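PDB 6NL1: mitochondrial edited mRNA stability factor 1 from Trypanosoma brucei, which probably acts on the 5' triphosphate ends of mitochondrial mRNAs as a Nudix-type processing enzyme and is named for a role in edited-mRNA stability. Local coordinates for residues A[107-112]-A[166-171]; A[140-145]-A[159-164]. All coordinates share one frame; numbering follows the deposited sequence.

Contact 1. Residues A[107-112]-A[166-171]; sequences KAALAR and TADDVD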
loop_
_atom_site.group_PDB
_atom_site.type_symbol
_atom_site.label_atom_id
_atom_site.label_comp_id
_atom_site.label_asym_id
_atom_site.label_seq_id
_atom_site.Cartn_x
_atom_site.Cartn_y
_atom_site.Cartn_z
ATOM N N LYS A 107 -5.463 -7.652 -17.882
ATOM C CA LYS A 107 -4.922 -6.290 -17.865
ATOM C C LYS A 107 -4.585 -5.872 -16.444
ATOM O O LYS A 107 -5.159 -6.390 -15.491
ATOM C CB LYS A 107 -5.963 -5.306 -18.417
ATOM C CG LYS A 107 -6.518 -5.667 -19.782
ATOM C CD LYS A 107 -5.523 -5.360 -20.880
ATOM C CE LYS A 107 -6.185 -5.438 -22.253
ATOM N NZ LYS A 107 -5.200 -5.130 -23.336
ATOM N N ALA A 108 -3.685 -4.903 -16.297
ATOM C CA ALA A 108 -3.266 -4.463 -14.971
ATOM C C ALA A 108 -4.443 -3.943 -14.141
ATOM O O ALA A 108 -4.432 -4.021 -12.911
ATOM C CB ALA A 108 -2.163 -3.417 -15.073
ATOM N N ALA A 109 -5.459 -3.421 -14.816
ATOM C CA ALA A 109 -6.644 -2.921 -14.128
ATOM C C ALA A 109 -7.228 -4.007 -13.221
ATOM O O ALA A 109 -7.686 -3.720 -12.122
ATOM C CB ALA A 109 -7.685 -2.444 -15.138
ATOM N N LEU A 110 -7.185 -5.256 -13.675
ATOM C CA LEU A 110 -7.694 -6.371 -12.878
ATOM C C LEU A 110 -6.588 -7.074 -12.083
ATOM O O LEU A 110 -6.768 -7.405 -10.916
ATOM C CB LEU A 110 -8.443 -7.370 -13.776
ATOM C CG LEU A 110 -9.618 -6.765 -14.566
ATOM C CD1 LEU A 110 -10.375 -7.818 -15.359
ATOM C CD2 LEU A 110 -10.570 -6.019 -13.635
ATOM N N ALA A 111 -5.437 -7.284 -12.712
ATOM C CA ALA A 111 -4.357 -8.043 -12.083
ATOM C C ALA A 111 -3.889 -7.402 -10.783
ATOM O O ALA A 111 -3.531 -8.101 -9.834
ATOM C CB ALA A 111 -3.185 -8.218 -13.040
ATOM N N ARG A 112 -3.901 -6.073 -10.721
ATOM C CA ARG A 112 -3.447 -5.419 -9.506
ATOM C C ARG A 112 -4.343 -5.759 -8.310
ATOM O O ARG A 112 -3.927 -5.615 -7.167
ATOM C CB ARG A 112 -3.355 -3.912 -9.694
ATOM C CG ARG A 112 -4.693 -3.209 -9.655
ATOM C CD ARG A 112 -4.471 -1.714 -9.654
ATOM N NE ARG A 112 -3.696 -1.328 -10.819
ATOM C CZ ARG A 112 -4.198 -0.668 -11.856
ATOM N NH1 ARG A 112 -5.475 -0.300 -11.847
ATOM N NH2 ARG A 112 -3.415 -0.370 -12.891
ATOM N N THR A 166 -2.603 4.131 -20.634
ATOM C CA THR A 166 -2.627 4.216 -19.173
ATOM C C THR A 166 -2.189 2.893 -18.545
ATOM O O THR A 166 -2.213 1.848 -19.196
ATOM C CB THR A 166 -4.050 4.526 -18.631
ATOM O OG1 THR A 166 -4.873 3.364 -18.769
ATOM C CG2 THR A 166 -4.707 5.698 -19.370
ATOM N N ALA A 167 -1.812 2.941 -17.268
ATOM C CA ALA A 167 -1.480 1.732 -16.512
ATOM C C ALA A 167 -2.573 0.668 -16.626
ATOM O O ALA A 167 -2.287 -0.529 -16.734
ATOM C CB ALA A 167 -1.246 2.071 -15.056
ATOM N N ASP A 168 -3.829 1.100 -16.581
ATOM C CA ASP A 168 -4.950 0.164 -16.679
ATOM C C ASP A 168 -4.887 -0.718 -17.920
ATOM O O ASP A 168 -5.336 -1.866 -17.888
ATOM C CB ASP A 168 -6.296 0.900 -16.617
ATOM C CG ASP A 168 -6.695 1.260 -15.191
ATOM O OD1 ASP A 168 -6.026 0.784 -14.251
ATOM O OD2 ASP A 168 -7.675 2.011 -15.013
ATOM N N ASP A 169 -4.316 -0.191 -19.002
ATOM C CA ASP A 169 -4.312 -0.903 -20.283
ATOM C C ASP A 169 -3.191 -1.935 -20.406
ATOM O O ASP A 169 -3.197 -2.765 -21.322
ATOM C CB ASP A 169 -4.221 0.087 -21.452
ATOM C CG ASP A 169 -5.340 1.114 -21.431
ATOM O OD1 ASP A 169 -5.039 2.324 -21.327
ATOM O OD2 ASP A 169 -6.519 0.706 -21.512
ATOM N N VAL A 170 -2.216 -1.872 -19.509
ATOM C CA VAL A 170 -1.073 -2.782 -19.596
ATOM C C VAL A 170 -1.500 -4.255 -19.583
ATOM O O VAL A 170 -2.232 -4.697 -18.695
ATOM C CB VAL A 170 -0.037 -2.482 -18.493
ATOM C CG1 VAL A 170 1.088 -3.511 -18.518
ATOM C CG2 VAL A 170 0.514 -1.043 -18.686
ATOM N N ASP A 171 -1.074 -5.001 -20.597
ATOM C CA ASP A 171 -1.312 -6.442 -20.635
ATOM C C ASP A 171 -0.492 -7.164 -19.567
ATOM O O ASP A 171 0.725 -6.984 -19.474
ATOM C CB ASP A 171 -0.969 -7.014 -22.006
ATOM C CG ASP A 171 -1.862 -6.471 -23.096
ATOM O OD1 ASP A 171 -3.022 -6.924 -23.180
ATOM O OD2 ASP A 171 -1.410 -5.591 -23.860
HETATM O O HOH W 1 -4.775 -2.696 -23.711
#

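Contact 2. Residues A[140-145]-A[159-164]; sequences PERLSE and TQWGAY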
loop_
_atom_site.group_PDB
_atom_site.type_symbol
_atom_site.label_atom_id
_atom_site.label_comp_id
_atom_site.label_asym_id
_atom_site.label_seq_id
_atom_site.Cartn_x
_atom_site.Cartn_y
_atom_site.Cartn_z
ATOM N N PRO A 140 6.586 -6.480 -22.405
ATOM C CA PRO A 140 7.413 -5.545 -21.623
ATOM C C PRO A 140 8.091 -4.455 -22.455
ATOM O O PRO A 140 8.327 -3.358 -21.952
ATOM C CB PRO A 140 8.471 -6.464 -20.970
ATOM C CG PRO A 140 8.426 -7.761 -21.780
ATOM C CD PRO A 140 6.988 -7.884 -22.194
ATOM N N GLU A 141 8.408 -4.751 -23.705
ATOM C CA GLU A 141 9.078 -3.777 -24.559
ATOM C C GLU A 141 8.199 -2.548 -24.733
ATOM O O GLU A 141 8.694 -1.448 -24.924
ATOM C CB GLU A 141 9.396 -4.378 -25.932
ATOM C CG GLU A 141 10.232 -5.645 -25.876
ATOM C CD GLU A 141 11.617 -5.403 -25.305
ATOM O OE1 GLU A 141 12.297 -4.457 -25.761
ATOM O OE2 GLU A 141 12.024 -6.153 -24.390
ATOM N N ARG A 142 6.889 -2.739 -24.683
ATOM C CA ARG A 142 5.982 -1.606 -24.836
ATOM C C ARG A 142 6.141 -0.615 -23.687
ATOM O O ARG A 142 5.839 0.570 -23.831
ATOM C CB ARG A 142 4.533 -2.076 -24.969
ATOM C CG ARG A 142 4.282 -2.917 -26.235
ATOM C CD ARG A 142 2.787 -3.165 -26.490
ATOM N NE ARG A 142 2.035 -1.911 -26.580
ATOM C CZ ARG A 142 0.706 -1.825 -26.596
ATOM N NH1 ARG A 142 -0.036 -2.918 -26.538
ATOM N NH2 ARG A 142 0.116 -0.639 -26.667
ATOM N N LEU A 143 6.638 -1.094 -22.550
ATOM C CA LEU A 143 6.805 -0.218 -21.396
ATOM C C LEU A 143 8.003 0.713 -21.549
ATOM O O LEU A 143 8.130 1.684 -20.809
ATOM C CB LEU A 143 6.886 -1.010 -20.094
ATOM C CG LEU A 143 5.614 -1.773 -19.718
ATOM C CD1 LEU A 143 5.859 -2.673 -18.501
ATOM C CD2 LEU A 143 4.466 -0.803 -19.471
ATOM N N SER A 144 8.857 0.439 -22.533
ATOM C CA SER A 144 9.982 1.334 -22.814
ATOM C C SER A 144 9.699 2.301 -23.954
ATOM O O SER A 144 10.584 3.059 -24.353
ATOM C CB SER A 144 11.259 0.538 -23.103
ATOM O OG SER A 144 11.754 -0.058 -21.914
ATOM N N GLU A 145 8.476 2.261 -24.486
ATOM C CA GLU A 145 8.040 3.202 -25.527
ATOM C C GLU A 145 7.414 4.461 -24.914
ATOM O O GLU A 145 6.683 4.377 -23.922
ATOM C CB GLU A 145 6.993 2.542 -26.444
ATOM C CG GLU A 145 7.477 1.307 -27.189
ATOM C CD GLU A 145 8.552 1.636 -28.208
ATOM O OE1 GLU A 145 8.592 2.796 -28.673
ATOM O OE2 GLU A 145 9.365 0.741 -28.530
ATOM N N THR A 159 -1.239 2.856 -30.834
ATOM C CA THR A 159 -1.376 1.739 -31.763
ATOM C C THR A 159 -1.470 0.395 -31.041
ATOM O O THR A 159 -2.188 0.252 -30.050
ATOM C CB THR A 159 -0.215 1.699 -32.790
ATOM O OG1 THR A 159 1.035 1.912 -32.120
ATOM C CG2 THR A 159 -0.400 2.773 -33.852
ATOM N N GLN A 160 -0.732 -0.585 -31.548
ATOM C CA GLN A 160 -0.773 -1.940 -31.025
ATOM C C GLN A 160 0.602 -2.349 -30.497
ATOM O O GLN A 160 0.751 -3.409 -29.892
ATOM C CB GLN A 160 -1.223 -2.897 -32.133
ATOM C CG GLN A 160 -1.304 -4.358 -31.735
ATOM C CD GLN A 160 -1.698 -5.246 -32.899
ATOM O OE1 GLN A 160 -2.100 -4.758 -33.957
ATOM N NE2 GLN A 160 -1.580 -6.556 -32.713
ATOM N N TRP A 161 1.604 -1.501 -30.720
ATOM C CA TRP A 161 2.983 -1.842 -30.367
ATOM C C TRP A 161 3.782 -0.707 -29.734
ATOM O O TRP A 161 4.961 -0.867 -29.410
ATOM C CB TRP A 161 3.732 -2.386 -31.586
ATOM C CG TRP A 161 3.453 -3.832 -31.832
ATOM C CD1 TRP A 161 2.908 -4.387 -32.953
ATOM C CD2 TRP A 161 3.683 -4.912 -30.919
ATOM N NE1 TRP A 161 2.799 -5.749 -32.801
ATOM C CE2 TRP A 161 3.266 -6.095 -31.560
ATOM C CE3 TRP A 161 4.206 -4.993 -29.623
ATOM C CZ2 TRP A 161 3.354 -7.345 -30.948
ATOM C CZ3 TRP A 161 4.293 -6.234 -29.016
ATOM C CH2 TRP A 161 3.869 -7.392 -29.679
ATOM N N GLY A 162 3.150 0.442 -29.564
ATOM C CA GLY A 162 3.811 1.550 -28.909
ATOM C C GLY A 162 3.427 1.610 -27.443
ATOM O O GLY A 162 3.019 0.609 -26.848
ATOM N N ALA A 163 3.553 2.803 -26.872
ATOM C CA ALA A 163 3.218 3.062 -25.482
ATOM C C ALA A 163 1.781 2.666 -25.180
ATOM O O ALA A 163 0.915 2.742 -26.047
ATOM C CB ALA A 163 3.423 4.532 -25.178
ATOM N N TYR A 164 1.533 2.244 -23.945
ATOM C CA TYR A 164 0.166 2.087 -23.455
ATOM C C TYR A 164 -0.371 3.459 -23.076
ATOM O O TYR A 164 0.377 4.308 -22.607
ATOM C CB TYR A 164 0.127 1.176 -22.222
ATOM C CG TYR A 164 0.317 -0.299 -22.513
ATOM C CD1 TYR A 164 -0.711 -1.062 -23.066
ATOM C CD2 TYR A 164 1.514 -0.934 -22.210
ATOM C CE1 TYR A 164 -0.540 -2.416 -23.324
ATOM C CE2 TYR A 164 1.694 -2.286 -22.464
ATOM C CZ TYR A 164 0.668 -3.020 -23.015
ATOM O OH TYR A 164 0.860 -4.357 -23.255
HETATM O O HOH W 2 3.918 2.064 -22.287
HETATM O O HOH W 3 0.691 -5.500 -28.029
HETATM O O HOH W 4 -2.518 0.611 -26.598
#

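Contact 1. Residues A[107-112]-A[166-171]
Two salt bridges, Arg112 with Asp168 and Lys107 with Asp171, join 107-112 to 166-171. NH1 of Arg112 meets OD1 of Asp168 at 2.7 Å, nearly along the C-O axis of the carboxylate and within the guanidinium plane, while NH2 adds a weak bond to the same oxygen. The two side chains cross at about a right angle, with their planes turned by 34°. NH2 also bonds to Tyr285 O, and together these bonds fix the rotation of the guanidinium; Ala108 O lies over the centre of one of its faces. Lys107 instead runs beside Asp171, and its NZ reaches OD1 at 2.8 Å from above the carboxylate plane; OD2 of that aspartate is bonded to Tyr164 OH.

The backbone bonds join the start of helix 108-111, for which Lys107 is the N-cap residue, to the 3-10 turn 167-169 and to Val170, which follows it. Lys107 and Asp171 form an antiparallel non-hydrogen-bonded pair where strand 100-107 meets 171-178 in the four-stranded antiparallel sheet. Ala108 N donates to Val170 O at 2.8 Å, and Ala109 N weakly to Asp168 O.

The alanine methyls pack closely: CB of Ala108 lies 3.3 Å from Ala167 O and makes an apolar contact with Val170 CB at 4.1 Å; CB of Ala109 lies against the Asp168 carboxylate. Arg112 approaches Val288, a residue that binds GDP in another structure of this protein.

Contact 2. Residues A[140-145]-A[159-164]
With CG of Arg142 anti to the carbonyl carbon and a bend at chi3 (56°) that sets NE, the arginine crosses to 159-164 and lays its guanidinium flat on the ring of Tyr164. The planes are 25° apart, and CZ of Arg142 stands 3.8 Å from the ring centroid, over the face, in a cation-pi stack. The nearest approach is offset toward the rim, where NH1 of Arg142 lies 3.3 Å from CE1 of Tyr164. On the opposite face of the guanidinium lie Gln160 O and the backbone of Trp161, so the group is held between aromatic ring and main chain.

At its edge, NE of Arg142 donates a nearly straight bond to Gly162 O (2.7 Å, 163°), in the plane of both groups, and NH2 adds a weak one to the same carbonyl. Waters extend this grip: one joins NH2 of Arg142, and more weakly Thr159 O, while another bonds Gln160 O and weakly NH1.

Both segments belong to the long irregular connection between the antiparallel strands 132-137 and 171-178; the arginine joins the pieces of that excursion on the two sides of its unmodelled part, at the surface. Tyr164 is itself placed by its hydroxyl's link to Asp171, at the start of the returning strand.

Apolar contacts flank the stack. CD of Arg142 touches CE3 of Trp161 at 3.9 Å, the indole itself packing edge-to-face with Tyr139, and CD2 of Leu143 reaches CD2 of Tyr164 at 4.0 Å. The main chain of 159-164 is met as well: CB of Glu145 rests 3.5 Å from Ala163 N, and a water bridges Arg142 O to Tyr164 N.

How the contacts relate
Contact 2 is nested along the chain within the loop closed by contact 1, their centres about 13 Å apart. Contact 1 is partly buried and joins a short helix to the entry of a sheet strand, through acid-base pairs and main-chain bonds. Contact 2 lies at the surface, away from the GDP-binding residues, and joins two irregular pieces of one loop mainly through one arginine that uses a carbonyl, an aromatic face and waters. The two meet at Tyr164, whose ring packs on Asp169 and Val170. The carboxylate of Asp171 is shared between them, serving both 107-112 and 159-164.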